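Local structure of transcription factor cep-1 (Caenorhabditis elegans, 1T4W) at residues 39-44 with 153-158. The protein binds p53-type DNA consensus sequences through this zinc-containing domain and activates transcription, promoting apoptosis after DNA damage and other stress and supporting meiotic chromosome segregation. Sequence-based numbering, arbitrary orientation.
Sequences VPIQVK and MCLAVF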
loop_
_atom_site.group_PDB
_atom_site.type_symbol
_atom_site.label_atom_id
_atom_site.label_comp_id
_atom_site.label_asym_id
_atom_site.label_seq_id
_atom_site.Cartn_x
_atom_site.Cartn_y
_atom_site.Cartn_z
ATOM N N VAL A 39 -9.574 -2.107 -3.595
ATOM C CA VAL A 39 -8.842 -1.053 -4.279
ATOM C C VAL A 39 -7.925 -1.748 -5.293
ATOM O O VAL A 39 -7.068 -2.544 -4.926
ATOM C CB VAL A 39 -7.974 -0.220 -3.317
ATOM C CG1 VAL A 39 -7.283 0.889 -4.090
ATOM C CG2 VAL A 39 -8.822 0.353 -2.187
ATOM N N PRO A 40 -8.104 -1.446 -6.585
ATOM C CA PRO A 40 -7.308 -2.031 -7.673
ATOM C C PRO A 40 -5.916 -1.399 -7.785
ATOM O O PRO A 40 -5.772 -0.237 -8.148
ATOM C CB PRO A 40 -8.175 -1.780 -8.912
ATOM C CG PRO A 40 -8.834 -0.451 -8.588
ATOM C CD PRO A 40 -9.178 -0.563 -7.103
ATOM N N ILE A 41 -4.899 -2.178 -7.447
ATOM C CA ILE A 41 -3.514 -1.712 -7.486
ATOM C C ILE A 41 -2.753 -2.320 -8.669
ATOM O O ILE A 41 -2.992 -3.470 -9.073
ATOM C CB ILE A 41 -2.720 -2.128 -6.207
ATOM C CG1 ILE A 41 -3.393 -1.584 -4.937
ATOM C CG2 ILE A 41 -1.229 -1.673 -6.329
ATOM C CD1 ILE A 41 -3.419 -0.040 -4.831
ATOM N N GLN A 42 -1.852 -1.535 -9.232
ATOM C CA GLN A 42 -0.998 -2.040 -10.303
ATOM C C GLN A 42 0.427 -1.653 -9.947
ATOM O O GLN A 42 0.715 -0.472 -9.781
ATOM C CB GLN A 42 -1.343 -1.402 -11.646
ATOM C CG GLN A 42 -2.755 -1.695 -12.117
ATOM C CD GLN A 42 -2.901 -1.490 -13.610
ATOM O OE1 GLN A 42 -2.522 -0.444 -14.144
ATOM N NE2 GLN A 42 -3.446 -2.493 -14.293
ATOM N N VAL A 43 1.305 -2.638 -9.796
ATOM C CA VAL A 43 2.710 -2.350 -9.501
ATOM C C VAL A 43 3.500 -2.625 -10.793
ATOM O O VAL A 43 3.385 -3.698 -11.370
ATOM C CB VAL A 43 3.257 -3.246 -8.357
ATOM C CG1 VAL A 43 4.767 -2.952 -8.127
ATOM C CG2 VAL A 43 2.455 -2.983 -7.052
ATOM N N LYS A 44 4.286 -1.654 -11.249
ATOM C CA LYS A 44 5.045 -1.834 -12.480
ATOM C C LYS A 44 6.515 -1.534 -12.246
ATOM O O LYS A 44 6.868 -0.747 -11.360
ATOM C CB LYS A 44 4.500 -0.902 -13.580
ATOM C CG LYS A 44 3.075 -1.232 -14.051
ATOM C CD LYS A 44 2.568 -0.147 -14.996
ATOM C CE LYS A 44 1.213 -0.505 -15.628
ATOM N NZ LYS A 44 0.772 0.539 -16.619
ATOM N N MET A 153 -0.399 6.656 7.366
ATOM C CA MET A 153 -0.370 5.245 6.952
ATOM C C MET A 153 0.219 5.230 5.548
ATOM O O MET A 153 -0.081 6.112 4.748
ATOM C CB MET A 153 -1.765 4.650 6.949
ATOM C CG MET A 153 -2.405 4.663 8.309
ATOM S SD MET A 153 -3.992 3.836 8.256
ATOM C CE MET A 153 -4.492 3.973 9.959
ATOM N N CYS A 154 1.024 4.211 5.258
ATOM C CA CYS A 154 1.748 4.096 3.995
ATOM C C CYS A 154 1.729 2.684 3.383
ATOM O O CYS A 154 2.010 1.699 4.080
ATOM C CB CYS A 154 3.201 4.512 4.251
ATOM S SG CYS A 154 4.284 4.403 2.815
ATOM N N LEU A 155 1.370 2.581 2.103
ATOM C CA LEU A 155 1.338 1.278 1.414
ATOM C C LEU A 155 2.652 1.203 0.643
ATOM O O LEU A 155 2.879 1.993 -0.295
ATOM C CB LEU A 155 0.164 1.200 0.418
ATOM C CG LEU A 155 0.086 -0.126 -0.371
ATOM C CD1 LEU A 155 -0.089 -1.273 0.625
ATOM C CD2 LEU A 155 -1.082 -0.110 -1.369
ATOM N N ALA A 156 3.513 0.268 1.039
ATOM C CA ALA A 156 4.833 0.112 0.418
ATOM C C ALA A 156 5.051 -1.269 -0.182
ATOM O O ALA A 156 4.603 -2.274 0.385
ATOM C CB ALA A 156 5.947 0.388 1.473
ATOM N N VAL A 157 5.750 -1.298 -1.325
ATOM C CA VAL A 157 6.079 -2.537 -2.020
ATOM C C VAL A 157 7.584 -2.602 -2.293
ATOM O O VAL A 157 8.235 -1.586 -2.541
ATOM C CB VAL A 157 5.307 -2.685 -3.364
ATOM C CG1 VAL A 157 3.819 -2.958 -3.074
ATOM C CG2 VAL A 157 5.483 -1.446 -4.200
ATOM N N PHE A 158 8.112 -3.818 -2.264
ATOM C CA PHE A 158 9.539 -4.072 -2.446
ATOM C C PHE A 158 9.713 -5.201 -3.435
ATOM O O PHE A 158 9.003 -6.222 -3.364
ATOM C CB PHE A 158 10.166 -4.497 -1.108
ATOM C CG PHE A 158 9.985 -3.484 -0.011
ATOM C CD1 PHE A 158 10.904 -2.451 0.162
ATOM C CD2 PHE A 158 8.855 -3.514 0.798
ATOM C CE1 PHE A 158 10.689 -1.439 1.133
ATOM C CE2 PHE A 158 8.629 -2.522 1.768
ATOM C CZ PHE A 158 9.545 -1.479 1.933
#
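I41 meets L155 tip to tip, with its CD1 methyl 4.2 Å from CD2 of L155. This is a facing pair in the core of the p53-type beta-sandwich. Strand 39-46 belongs to one sheet and strand 152-160 to the other. The two segments run in roughly the same direction. Their backbones draw together along the way, from 10.6 Å between CA of I41 and CA of L155 to 8.2 Å between CA of V43 and CA of V157.

Alternate residues point inward on each strand. L155 keeps CG anti to its backbone N (chi1 179°). Its CD2 is also anti to CA, and this extended shape carries the methyl across to I41. L155 also touches I60 on strand 57-65, a neighbour in its own sheet.

All four touching side chains are buried and apolar, so this join depends on methyl contacts. I41 and V43 make backbone hydrogen bonds within their own sheet, to F133 and A131 of strand 130-137. The contact lies deep in the domain, away from the zinc site.

The second pair, V43 with V157, meets through both branches. CG2 of V43 lies 4.2 Å from CG1 of V157, and CG1 of V43 lies 4.3 Å from CG2 of V157.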